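Cas13d (uncultured Ruminococcus sp, PDB 6IV9) binds CRISPR RNA and probably uses its two HEPN domains both to mature that RNA and to cleave target RNA under its guidance. Local coordinates at residues Lys51-Ser54 / Val55-Ala58; Asn308-Pro312 / Glu313-Thr317; His464-Gly467 / Asp468-Lys471; Ser682-Ala685 / Lys686-Leu690. The protein carries 2 engineered substitutions. All blocks are in the same frame, centred on the assembly; numbering follows the deposited sequence.

Contact 1 of 4, residues Lys51-Ser54 / Val55-Ala58. With nucleotides of chain B.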
loop_
_atom_site.group_PDB
_atom_site.type_symbol
_atom_site.label_atom_id
_atom_site.label_comp_id
_atom_site.label_asym_id
_atom_site.label_seq_id
_atom_site.Cartn_x
_atom_site.Cartn_y
_atom_site.Cartn_z
ATOM N N LYS A 51 19.235 -15.224 -10.488
ATOM C CA LYS A 51 18.689 -15.606 -11.804
ATOM C C LYS A 51 17.219 -15.971 -11.601
ATOM O O LYS A 51 16.856 -16.560 -10.588
ATOM C CB LYS A 51 19.450 -16.803 -12.374
ATOM C CG LYS A 51 20.364 -16.513 -13.553
ATOM C CD LYS A 51 20.655 -17.713 -14.429
ATOM C CE LYS A 51 21.262 -17.319 -15.761
ATOM N NZ LYS A 51 20.804 -18.170 -16.886
ATOM N N LYS A 52 16.422 -15.612 -12.592
ATOM C CA LYS A 52 14.976 -15.862 -12.667
ATOM C C LYS A 52 14.740 -17.343 -12.991
ATOM O O LYS A 52 15.688 -18.044 -13.277
ATOM C CB LYS A 52 14.499 -14.983 -13.820
ATOM C CG LYS A 52 13.003 -14.814 -13.996
ATOM C CD LYS A 52 12.619 -14.511 -15.402
ATOM C CE LYS A 52 12.778 -13.055 -15.743
ATOM N NZ LYS A 52 12.050 -12.742 -16.980
ATOM N N SER A 53 13.500 -17.772 -12.879
ATOM C CA SER A 53 13.156 -19.141 -13.281
ATOM C C SER A 53 13.262 -19.205 -14.805
ATOM O O SER A 53 12.651 -18.404 -15.451
ATOM C CB SER A 53 11.758 -19.445 -12.835
ATOM O OG SER A 53 11.201 -20.463 -13.606
ATOM N N SER A 54 14.027 -20.145 -15.345
ATOM C CA SER A 54 14.084 -20.317 -16.818
ATOM C C SER A 54 12.737 -20.836 -17.331
ATOM O O SER A 54 12.422 -20.626 -18.470
ATOM C CB SER A 54 15.236 -21.160 -17.249
ATOM O OG SER A 54 15.006 -22.506 -16.938
ATOM N N VAL A 55 12.001 -21.541 -16.485
ATOM C CA VAL A 55 10.673 -22.044 -16.917
ATOM C C VAL A 55 9.749 -20.853 -17.195
ATOM O O VAL A 55 9.101 -20.859 -18.199
ATOM C CB VAL A 55 10.087 -23.028 -15.889
ATOM C CG1 VAL A 55 8.709 -23.493 -16.287
ATOM C CG2 VAL A 55 10.999 -24.218 -15.670
ATOM N N LYS A 56 9.704 -19.882 -16.292
ATOM C CA LYS A 56 8.873 -18.674 -16.505
ATOM C C LYS A 56 9.428 -17.862 -17.677
ATOM O O LYS A 56 8.663 -17.421 -18.482
ATOM C CB LYS A 56 8.867 -17.810 -15.246
ATOM C CG LYS A 56 8.290 -18.474 -14.013
ATOM C CD LYS A 56 6.810 -18.647 -14.060
ATOM C CE LYS A 56 6.272 -19.344 -12.831
ATOM N NZ LYS A 56 4.810 -19.473 -12.857
ATOM N N ALA A 57 10.746 -17.717 -17.742
ATOM C CA ALA A 57 11.391 -16.917 -18.810
ATOM C C ALA A 57 11.057 -17.500 -20.189
ATOM O O ALA A 57 10.691 -16.747 -21.043
ATOM C CB ALA A 57 12.872 -16.847 -18.570
ATOM N N ALA A 58 11.099 -18.823 -20.322
ATOM C CA ALA A 58 10.832 -19.566 -21.576
ATOM C C ALA A 58 9.374 -19.410 -22.022
ATOM O O ALA A 58 9.103 -19.653 -23.175
ATOM C CB ALA A 58 11.232 -21.007 -21.437
ATOM P P A B 21 15.174 -22.955 -12.790
ATOM O OP1 A B 21 15.188 -22.249 -13.995
ATOM O OP2 A B 21 15.347 -22.222 -11.517
ATOM O "O5'" A B 21 13.848 -23.835 -12.760
ATOM C "C5'" A B 21 12.712 -23.350 -12.156
ATOM C "C4'" A B 21 11.800 -24.481 -11.776
ATOM O "O4'" A B 21 12.456 -25.246 -10.739
ATOM C "C3'" A B 21 10.521 -23.923 -11.157
ATOM O "O3'" A B 21 9.477 -23.894 -12.083
ATOM C "C2'" A B 21 10.206 -24.864 -10.017
ATOM O "O2'" A B 21 9.518 -26.004 -10.465
ATOM C "C1'" A B 21 11.599 -25.323 -9.597
ATOM N N9 A B 21 12.262 -24.652 -8.480
ATOM C C8 A B 21 13.428 -23.920 -8.484
ATOM N N7 A B 21 13.871 -23.631 -7.289
ATOM C C5 A B 21 12.941 -24.221 -6.442
ATOM C C6 A B 21 12.801 -24.230 -5.047
ATOM N N6 A B 21 13.682 -23.694 -4.207
ATOM N N1 A B 21 11.752 -24.896 -4.530
ATOM C C2 A B 21 10.874 -25.459 -5.359
ATOM N N3 A B 21 10.880 -25.501 -6.682
ATOM C C4 A B 21 11.952 -24.854 -7.166
ATOM P P G B 22 8.444 -22.664 -12.064
ATOM O OP1 G B 22 7.545 -22.969 -13.174
ATOM O OP2 G B 22 9.235 -21.400 -11.991
ATOM O "O5'" G B 22 7.756 -22.792 -10.621
ATOM C "C5'" G B 22 6.764 -23.816 -10.442
ATOM C "C4'" G B 22 6.192 -23.828 -9.052
ATOM O "O4'" G B 22 7.232 -24.136 -8.093
ATOM C "C3'" G B 22 5.657 -22.490 -8.577
ATOM O "O3'" G B 22 4.290 -22.422 -9.003
ATOM C "C2'" G B 22 5.688 -22.642 -7.069
ATOM O "O2'" G B 22 4.549 -23.349 -6.606
ATOM C "C1'" G B 22 6.938 -23.521 -6.864
ATOM N N9 G B 22 8.155 -22.860 -6.393
ATOM C C8 G B 22 9.126 -22.252 -7.149
ATOM N N7 G B 22 10.094 -21.757 -6.430
ATOM C C5 G B 22 9.762 -22.094 -5.128
ATOM C C6 G B 22 10.412 -21.779 -3.913
ATOM O O6 G B 22 11.523 -21.264 -3.751
ATOM N N1 G B 22 9.679 -22.209 -2.810
ATOM C C2 G B 22 8.479 -22.879 -2.876
ATOM N N2 G B 22 7.928 -23.228 -1.715
ATOM N N3 G B 22 7.829 -23.118 -4.003
ATOM C C4 G B 22 8.538 -22.718 -5.085
ATOM P P A B 29 4.062 -14.300 -5.755
ATOM O OP1 A B 29 3.214 -13.217 -6.111
ATOM O OP2 A B 29 3.530 -15.621 -5.342
ATOM O "O5'" A B 29 5.023 -14.467 -7.016
ATOM C "C5'" A B 29 6.125 -15.376 -6.959
ATOM C "C4'" A B 29 6.295 -15.999 -8.321
ATOM O "O4'" A B 29 5.076 -16.721 -8.630
ATOM C "C3'" A B 29 6.425 -15.012 -9.470
ATOM O "O3'" A B 29 7.736 -14.437 -9.527
ATOM C "C2'" A B 29 6.045 -15.908 -10.646
ATOM O "O2'" A B 29 7.116 -16.779 -11.001
ATOM C "C1'" A B 29 4.882 -16.710 -10.029
ATOM N N9 A B 29 3.617 -16.088 -10.279
ATOM C C8 A B 29 2.902 -15.225 -9.484
ATOM N N7 A B 29 1.869 -14.703 -10.086
ATOM C C5 A B 29 1.920 -15.232 -11.365
ATOM C C6 A B 29 1.132 -15.026 -12.502
ATOM N N6 A B 29 0.059 -14.240 -12.526
ATOM N N1 A B 29 1.468 -15.697 -13.631
ATOM C C2 A B 29 2.530 -16.501 -13.600
ATOM N N3 A B 29 3.361 -16.754 -12.598
ATOM C C4 A B 29 3.016 -16.050 -11.507
#

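Contact 2 of 4, residues Asn308-Pro312 / Glu313-Thr317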
loop_
_atom_site.group_PDB
_atom_site.type_symbol
_atom_site.label_atom_id
_atom_site.label_comp_id
_atom_site.label_asym_id
_atom_site.label_seq_id
_atom_site.Cartn_x
_atom_site.Cartn_y
_atom_site.Cartn_z
ATOM N N ASN A 308 -23.788 -3.113 -1.233
ATOM C CA ASN A 308 -25.001 -3.115 -2.086
ATOM C C ASN A 308 -26.252 -3.466 -1.276
ATOM O O ASN A 308 -27.312 -3.337 -1.820
ATOM C CB ASN A 308 -24.838 -4.076 -3.262
ATOM C CG ASN A 308 -23.675 -3.706 -4.150
ATOM O OD1 ASN A 308 -23.767 -2.810 -4.962
ATOM N ND2 ASN A 308 -22.565 -4.379 -3.977
ATOM N N ASN A 309 -26.098 -3.877 -0.025
ATOM C CA ASN A 309 -27.234 -4.324 0.817
ATOM C C ASN A 309 -27.604 -3.326 1.913
ATOM O O ASN A 309 -28.712 -3.399 2.398
ATOM C CB ASN A 309 -26.915 -5.650 1.490
ATOM C CG ASN A 309 -26.838 -6.785 0.503
ATOM O OD1 ASN A 309 -27.284 -6.653 -0.623
ATOM N ND2 ASN A 309 -26.251 -7.888 0.923
ATOM N N ILE A 310 -26.712 -2.409 2.278
ATOM C CA ILE A 310 -27.009 -1.422 3.357
ATOM C C ILE A 310 -27.891 -0.302 2.808
ATOM O O ILE A 310 -28.149 -0.288 1.627
ATOM C CB ILE A 310 -25.735 -0.874 4.028
ATOM C CG1 ILE A 310 -24.764 -0.279 3.011
ATOM C CG2 ILE A 310 -25.087 -1.936 4.888
ATOM C CD1 ILE A 310 -23.612 0.455 3.628
ATOM N N ASP A 311 -28.267 0.634 3.666
ATOM C CA ASP A 311 -29.206 1.698 3.252
ATOM C C ASP A 311 -28.620 2.449 2.066
ATOM O O ASP A 311 -27.448 2.725 2.073
ATOM C CB ASP A 311 -29.468 2.689 4.379
ATOM C CG ASP A 311 -30.643 3.596 4.093
ATOM O OD1 ASP A 311 -30.479 4.558 3.356
ATOM O OD2 ASP A 311 -31.707 3.306 4.602
ATOM N N PRO A 312 -29.445 2.893 1.102
ATOM C CA PRO A 312 -28.976 3.589 -0.086
ATOM C C PRO A 312 -28.261 4.912 0.216
ATOM O O PRO A 312 -27.552 5.385 -0.606
ATOM C CB PRO A 312 -30.248 3.900 -0.879
ATOM C CG PRO A 312 -31.284 2.971 -0.326
ATOM C CD PRO A 312 -30.885 2.727 1.105
ATOM N N GLU A 313 -28.462 5.464 1.405
ATOM C CA GLU A 313 -27.811 6.746 1.771
ATOM C C GLU A 313 -26.283 6.567 1.747
ATOM O O GLU A 313 -25.596 7.485 1.407
ATOM C CB GLU A 313 -28.370 7.301 3.079
ATOM C CG GLU A 313 -28.030 6.498 4.316
ATOM C CD GLU A 313 -28.438 7.177 5.608
ATOM O OE1 GLU A 313 -29.536 7.697 5.650
ATOM O OE2 GLU A 313 -27.666 7.183 6.537
ATOM N N TYR A 314 -25.797 5.398 2.127
ATOM C CA TYR A 314 -24.337 5.144 2.111
ATOM C C TYR A 314 -23.820 5.214 0.681
ATOM O O TYR A 314 -22.798 5.782 0.447
ATOM C CB TYR A 314 -24.034 3.770 2.692
ATOM C CG TYR A 314 -24.065 3.700 4.188
ATOM C CD1 TYR A 314 -25.248 3.529 4.873
ATOM C CD2 TYR A 314 -22.907 3.807 4.921
ATOM C CE1 TYR A 314 -25.276 3.457 6.251
ATOM C CE2 TYR A 314 -22.914 3.730 6.297
ATOM C CZ TYR A 314 -24.105 3.560 6.969
ATOM O OH TYR A 314 -24.081 3.480 8.317
ATOM N N ARG A 315 -24.568 4.633 -0.246
ATOM C CA ARG A 315 -24.202 4.632 -1.681
ATOM C C ARG A 315 -24.210 6.059 -2.219
ATOM O O ARG A 315 -23.437 6.343 -3.090
ATOM C CB ARG A 315 -24.996 3.585 -2.460
ATOM C CG ARG A 315 -24.629 2.166 -2.066
ATOM C CD ARG A 315 -25.224 1.103 -2.952
ATOM N NE ARG A 315 -26.661 1.041 -2.833
ATOM C CZ ARG A 315 -27.304 0.541 -1.806
ATOM N NH1 ARG A 315 -26.641 -0.018 -0.819
ATOM N NH2 ARG A 315 -28.613 0.612 -1.756
ATOM N N ASP A 316 -25.102 6.896 -1.709
ATOM C CA ASP A 316 -25.150 8.313 -2.137
ATOM C C ASP A 316 -23.840 8.998 -1.740
ATOM O O ASP A 316 -23.355 9.803 -2.485
ATOM C CB ASP A 316 -26.374 9.007 -1.557
ATOM C CG ASP A 316 -27.655 8.589 -2.248
ATOM O OD1 ASP A 316 -27.578 8.069 -3.342
ATOM O OD2 ASP A 316 -28.690 8.787 -1.668
ATOM N N THR A 317 -23.335 8.695 -0.553
ATOM C CA THR A 317 -22.058 9.302 -0.122
ATOM C C THR A 317 -20.930 8.836 -1.046
ATOM O O THR A 317 -20.164 9.664 -1.471
ATOM C CB THR A 317 -21.745 8.979 1.340
ATOM O OG1 THR A 317 -22.667 9.670 2.176
ATOM C CG2 THR A 317 -20.323 9.322 1.711
#

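Contact 3 of 4, residues His464-Gly467 / Asp468-Lys471. With nucleotides of chain B.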
loop_
_atom_site.group_PDB
_atom_site.type_symbol
_atom_site.label_atom_id
_atom_site.label_comp_id
_atom_site.label_asym_id
_atom_site.label_seq_id
_atom_site.Cartn_x
_atom_site.Cartn_y
_atom_site.Cartn_z
ATOM N N HIS A 464 10.061 24.617 -25.808
ATOM C CA HIS A 464 8.792 25.272 -25.410
ATOM C C HIS A 464 8.606 25.234 -23.902
ATOM O O HIS A 464 7.635 25.793 -23.438
ATOM C CB HIS A 464 7.603 24.575 -26.060
ATOM C CG HIS A 464 7.437 24.854 -27.509
ATOM N ND1 HIS A 464 8.189 24.246 -28.455
ATOM C CD2 HIS A 464 6.593 25.662 -28.164
ATOM C CE1 HIS A 464 7.823 24.665 -29.636
ATOM N NE2 HIS A 464 6.848 25.520 -29.484
ATOM N N MET A 465 9.517 24.582 -23.194
ATOM C CA MET A 465 9.360 24.433 -21.732
ATOM C C MET A 465 9.925 25.646 -20.991
ATOM O O MET A 465 10.955 25.541 -20.367
ATOM C CB MET A 465 9.951 23.110 -21.242
ATOM C CG MET A 465 9.140 21.914 -21.698
ATOM S SD MET A 465 7.467 21.885 -21.031
ATOM C CE MET A 465 6.496 22.485 -22.401
ATOM N N ASN A 466 9.217 26.763 -21.086
ATOM C CA ASN A 466 9.591 28.006 -20.373
ATOM C C ASN A 466 8.315 28.772 -20.043
ATOM O O ASN A 466 7.327 28.559 -20.708
ATOM C CB ASN A 466 10.616 28.846 -21.134
ATOM C CG ASN A 466 10.083 29.369 -22.443
ATOM O OD1 ASN A 466 9.238 30.239 -22.455
ATOM N ND2 ASN A 466 10.570 28.834 -23.540
ATOM N N GLY A 467 8.396 29.665 -19.069
ATOM C CA GLY A 467 7.239 30.435 -18.600
ATOM C C GLY A 467 6.619 31.293 -19.683
ATOM O O GLY A 467 5.407 31.396 -19.701
ATOM N N ASP A 468 7.418 31.903 -20.552
ATOM C CA ASP A 468 6.806 32.776 -21.587
ATOM C C ASP A 468 5.928 31.967 -22.542
ATOM O O ASP A 468 4.806 32.370 -22.778
ATOM C CB ASP A 468 7.870 33.617 -22.291
ATOM C CG ASP A 468 8.442 34.697 -21.390
ATOM O OD1 ASP A 468 7.660 35.311 -20.664
ATOM O OD2 ASP A 468 9.657 34.905 -21.419
ATOM N N VAL A 469 6.434 30.866 -23.077
ATOM C CA VAL A 469 5.602 30.032 -23.986
ATOM C C VAL A 469 4.408 29.450 -23.225
ATOM O O VAL A 469 3.312 29.406 -23.772
ATOM C CB VAL A 469 6.443 28.895 -24.573
ATOM C CG1 VAL A 469 5.604 27.980 -25.428
ATOM C CG2 VAL A 469 7.628 29.424 -25.340
ATOM N N ILE A 470 4.643 28.964 -22.014
ATOM C CA ILE A 470 3.528 28.329 -21.266
ATOM C C ILE A 470 2.440 29.363 -20.976
ATOM O O ILE A 470 1.295 29.034 -21.115
ATOM C CB ILE A 470 4.048 27.594 -20.019
ATOM C CG1 ILE A 470 4.956 26.431 -20.410
ATOM C CG2 ILE A 470 2.897 27.142 -19.152
ATOM C CD1 ILE A 470 5.780 25.885 -19.284
ATOM N N LYS A 471 2.811 30.581 -20.600
ATOM C CA LYS A 471 1.802 31.640 -20.339
ATOM C C LYS A 471 1.061 31.942 -21.640
ATOM O O LYS A 471 -0.142 32.106 -21.610
ATOM C CB LYS A 471 2.500 32.895 -19.819
ATOM C CG LYS A 471 1.607 34.007 -19.298
ATOM C CD LYS A 471 2.426 35.157 -18.750
ATOM C CE LYS A 471 1.616 36.284 -18.147
ATOM N NZ LYS A 471 1.351 37.351 -19.138
ATOM P P C B 45 -0.486 24.643 -17.069
ATOM O OP1 C B 45 -0.637 26.114 -17.298
ATOM O OP2 C B 45 -0.606 23.769 -18.272
ATOM O "O5'" C B 45 0.939 24.310 -16.454
ATOM C "C5'" C B 45 1.407 25.047 -15.327
ATOM C "C4'" C B 45 2.857 24.715 -15.132
ATOM O "O4'" C B 45 3.651 25.435 -16.108
ATOM C "C3'" C B 45 3.477 25.151 -13.814
ATOM O "O3'" C B 45 3.224 24.214 -12.791
ATOM C "C2'" C B 45 4.953 25.076 -14.153
ATOM O "O2'" C B 45 5.531 23.803 -14.249
ATOM C "C1'" C B 45 4.959 25.625 -15.576
ATOM N N1 C B 45 5.379 27.044 -15.569
ATOM C C2 C B 45 4.460 28.078 -15.736
ATOM O O2 C B 45 3.282 27.802 -15.988
ATOM N N3 C B 45 4.894 29.360 -15.672
ATOM C C4 C B 45 6.178 29.617 -15.408
ATOM N N4 C B 45 6.565 30.890 -15.353
ATOM C C5 C B 45 7.124 28.579 -15.189
ATOM C C6 C B 45 6.689 27.323 -15.281
#

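Contact 4 of 4, residues Ser682-Ala685 / Lys686-Leu690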
loop_
_atom_site.group_PDB
_atom_site.type_symbol
_atom_site.label_atom_id
_atom_site.label_comp_id
_atom_site.label_asym_id
_atom_site.label_seq_id
_atom_site.Cartn_x
_atom_site.Cartn_y
_atom_site.Cartn_z
ATOM N N SER A 682 34.032 14.899 5.696
ATOM C CA SER A 682 33.621 13.516 5.370
ATOM C C SER A 682 32.100 13.402 5.332
ATOM O O SER A 682 31.437 14.229 5.914
ATOM C CB SER A 682 34.157 12.582 6.387
ATOM O OG SER A 682 33.533 12.796 7.622
ATOM N N LEU A 683 31.603 12.341 4.711
ATOM C CA LEU A 683 30.145 12.089 4.647
ATOM C C LEU A 683 29.619 11.893 6.066
ATOM O O LEU A 683 28.555 12.375 6.348
ATOM C CB LEU A 683 29.877 10.871 3.765
ATOM C CG LEU A 683 29.869 11.167 2.272
ATOM C CD1 LEU A 683 30.060 9.901 1.468
ATOM C CD2 LEU A 683 28.599 11.870 1.855
ATOM N N GLU A 684 30.375 11.211 6.921
ATOM C CA GLU A 684 29.920 11.018 8.317
ATOM C C GLU A 684 29.817 12.384 9.002
ATOM O O GLU A 684 28.921 12.559 9.788
ATOM C CB GLU A 684 30.810 10.032 9.072
ATOM C CG GLU A 684 30.273 9.644 10.442
ATOM C CD GLU A 684 29.022 8.773 10.535
ATOM O OE1 GLU A 684 28.383 8.484 9.503
ATOM O OE2 GLU A 684 28.679 8.382 11.652
ATOM N N ALA A 685 30.768 13.280 8.744
ATOM C CA ALA A 685 30.726 14.632 9.332
ATOM C C ALA A 685 29.493 15.375 8.808
ATOM O O ALA A 685 28.853 16.031 9.577
ATOM C CB ALA A 685 31.989 15.374 9.006
ATOM N N LYS A 686 29.213 15.261 7.521
ATOM C CA LYS A 686 28.039 15.931 6.917
ATOM C C LYS A 686 26.755 15.372 7.537
ATOM O O LYS A 686 25.909 16.151 7.893
ATOM C CB LYS A 686 28.074 15.750 5.403
ATOM C CG LYS A 686 29.249 16.414 4.711
ATOM C CD LYS A 686 29.180 16.338 3.231
ATOM C CE LYS A 686 30.156 17.289 2.587
ATOM N NZ LYS A 686 31.149 16.582 1.772
ATOM N N ARG A 687 26.664 14.059 7.695
ATOM C CA ARG A 687 25.465 13.464 8.333
ATOM C C ARG A 687 25.383 13.975 9.772
ATOM O O ARG A 687 24.317 14.352 10.187
ATOM C CB ARG A 687 25.526 11.938 8.297
ATOM C CG ARG A 687 25.307 11.323 6.924
ATOM C CD ARG A 687 25.153 9.817 6.967
ATOM N NE ARG A 687 24.667 9.219 5.743
ATOM C CZ ARG A 687 25.412 8.825 4.734
ATOM N NH1 ARG A 687 26.722 8.845 4.825
ATOM N NH2 ARG A 687 24.847 8.415 3.624
ATOM N N SER A 688 26.519 13.998 10.469
ATOM C CA SER A 688 26.573 14.447 11.879
ATOM C C SER A 688 26.107 15.892 11.951
ATOM O O SER A 688 25.345 16.218 12.827
ATOM C CB SER A 688 27.939 14.291 12.461
ATOM O OG SER A 688 28.254 12.934 12.583
ATOM N N GLU A 689 26.609 16.723 11.049
ATOM C CA GLU A 689 26.053 18.156 10.895
ATOM C C GLU A 689 24.528 18.404 10.655
ATOM O O GLU A 689 23.917 19.167 11.346
ATOM C CB GLU A 689 26.911 18.906 9.874
ATOM C CG GLU A 689 27.037 20.394 10.142
ATOM C CD GLU A 689 28.090 21.121 9.313
ATOM O OE1 GLU A 689 29.080 20.486 8.907
ATOM O OE2 GLU A 689 27.923 22.324 9.081
ATOM N N LEU A 690 23.966 17.550 9.811
ATOM C CA LEU A 690 22.517 17.565 9.515
ATOM C C LEU A 690 21.767 17.095 10.765
ATOM O O LEU A 690 20.752 17.659 11.067
ATOM C CB LEU A 690 22.252 16.692 8.291
ATOM C CG LEU A 690 22.851 17.225 6.998
ATOM C CD1 LEU A 690 22.734 16.226 5.874
ATOM C CD2 LEU A 690 22.219 18.536 6.623
#

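Contact 1 of 4, residues Lys51-Ser54 / Val55-Ala58
Ser53 and Lys56 meet through one hydroxyl that does two jobs. Ser53 OG takes the Lys56 N-H in an almost straight bond (170°) of 3.1 Å between Ser53 OG and Lys56 N, the mark of an N-cap, and passes its own hydrogen to the guide RNA, 2.7 Å from Ser53 OG to OP2 of G22 of chain B. Next in line, Ser54 grips the preceding phosphate twice: Ser54 N lies 2.8 Å from OP1 of A21 of chain B, and Ser54 OG, held between its own backbone N and carbonyl carbon (chi1 73°), lies 3.0 Å from that same oxygen. Two phosphates thus rest at the start of a helix, where the dipole would probably favour them. Lys56 turns at chi2 and runs along the ribose of A29 of chain B until Lys56 NZ reaches the base, 3.1 Å from N3 of A29; the same ammonium makes a salt bridge to another RNA phosphate and a bond to Lys61 O. With an alanine here, that phosphate would probably lose its counter-charge and N3 of A29 its donor. Behind this shell, Ala57 N bonds to Ser53 O at 3.1 Å and Ala58 N to Ser54 O, fixing the first turn, while Lys52 CD lies 3.9 Å from Ala57 CB as its NZ goes on to Arg431 O. The short helix 54-58 lies against strands 114-119 and 129-132, with Val55 and Ala58 touching Phe117 and Ile129, and Ala57 touching Phe123 and Met434.

Contact 2 of 4, residues Asn308-Pro312 / Glu313-Thr317
Arg315 folds back over the turn that precedes its own helix, and it begins with CB 3.6 Å from Pro312 O. The chain runs out extended at chi2, then bends at chi3 (-67°), which brings the guanidinium between Pro312 and the end of helix 306-309. There Arg315 NH2 sits 3.4 Å from Pro312 CA, which lies over one face of the group, and Asn308 O lies over the opposite face. Arg315 NH1 gives a hydrogen bond of 2.9 Å to Ile310 O, arriving above the carbonyl plane, and a further one to Ile307 O, so one nitrogen ties a carbonyl of helix 306-309 and one of the connection to the new helix. A methionine in its place would probably leave Ile310 O and Ile307 O without this donor and the helix end and the connection freer to shift. One residue earlier on the helix, the Tyr314 ring has Ile310 CD1 over one face in a CH-pi contact, 3.8 Å from the ring centroid, with Asp311 O at the ring's edge; the phenol itself bonds to Asn217 O. Asp311 OD1, through its anti lone pair, accepts from Glu313 N at 2.9 Å. Glu313 turns its own carboxylate to His279 and Tyr219. Tyr314 N to Asp311 O (3.1 Å) and Asp316 N to Pro312 O complete the first turn. This is a helix N-cap by aspartate in an Asx turn, with proline in the first helical position, where its missing N-H costs nothing.

Contact 3 of 4, residues His464-Gly467 / Asp468-Lys471
Ile470 N reaches back to Asn466 O, 3.0 Å from Ile470 N to Asn466 O, and Lys471 N does the same to Gly467 O at 2.9 Å: these are the opening backbone bonds of helix 467-475. Just ahead of them the chain makes an inverse gamma turn centred on Met465, spanned by a weak bond from Asn466 N to His464 O, and Asn466 is extended before the helix starts. Its side chain supplies the N-cap. With CG between backbone N and carbonyl carbon (chi1 64°), Asn466 OD1 comes round to accept the Val469 N-H over 2.9 Å from Val469 N, almost straight at 175°. The two methyls of Val469 divide the surroundings: CG2 rests 3.5 Å from Asn466 ND2, the two side chains crossing at about a right angle, while CG1 meets the edge of the His464 imidazole, 3.7 Å from CD2. His464 ND1 itself bonds to Asn460 O. On the RNA side, the Gly467 CA lies 3.3 Å from N4 of C45 of chain B, too near for a beta carbon to fit, and Ile470 CG2 is equally close, 3.3 Å, to O2 of that base. The helix start thus borders the cytosine with backbone and aliphatic carbon. Met465 packs on Lys402, Met403 and Leu406 of helix 400-418 and on Leu343 of helix 338-347, which His464 also touches; Ile470 rests on Lys402 and Val399.

Contact 4 of 4, residues Ser682-Ala685 / Lys686-Leu690
Arg687, in the first turns of the serine-capped helix 683-696, sends its guanidinium back past Leu683, whose CB approaches the flat group obliquely, 3.9 Å from Arg687 NH1. The charged end is held by partners beyond the helix: NE by Leu658 O, NH2 by Ile661 O and by a salt bridge to Asp663, so that bonds to several fixed groups set its rotation. The Glu684 carboxylate, by contrast, only comes near it, 5.0 Å from Glu684 OE1 to Arg687 NH1, too far for a salt bridge, although the charges would probably attract weakly. In the N-cap itself, Ser682 OG accepts from Ala685 N at 3.0 Å, while Ser682 O takes Lys686 N. From there the bonds repeat at four-residue spacing, Arg687 N to Leu683 O and Glu689 N to Ala685 O. Lys686, its CG 3.3 Å from Ser682 O, bends at the last torsion to bring NZ back toward the chain before the cap, where it bonds to Met679 O and Ser681 O and pairs with Glu667; the lysine thereby ties the incoming loop to its own helix and to helix 663-673. Arg687 and Ser688 touch Met655 of helix 651-660. One carbonyl is gripped twice. With OG anti to its carbonyl carbon (chi1 -68°), Ser688 gives Glu684 O both its N-H and its hydroxyl from opposite faces of the peptide plane, and Ser688 N and Ser688 OG each lie 2.9 Å from that oxygen.

Overall arrangement
All four contacts are variations on one principle, the N-cap, each at the start of a different helix and none touching another. The capping group changes: serine in contacts 1 and 4, aspartate in contact 2, asparagine in contact 3. So does the setting. Contact 2 lies mostly at the surface, about 18 Å from the nearest RNA atom, and the others are partly buried. Contacts 1 and 3 both face the guide RNA, but contact 1 binds phosphates and a base through polar groups, whereas contact 3 borders a base through carbon. Contacts 2 and 4, on opposite sides of the chain's centre, use arginines that hold protein carbonyls.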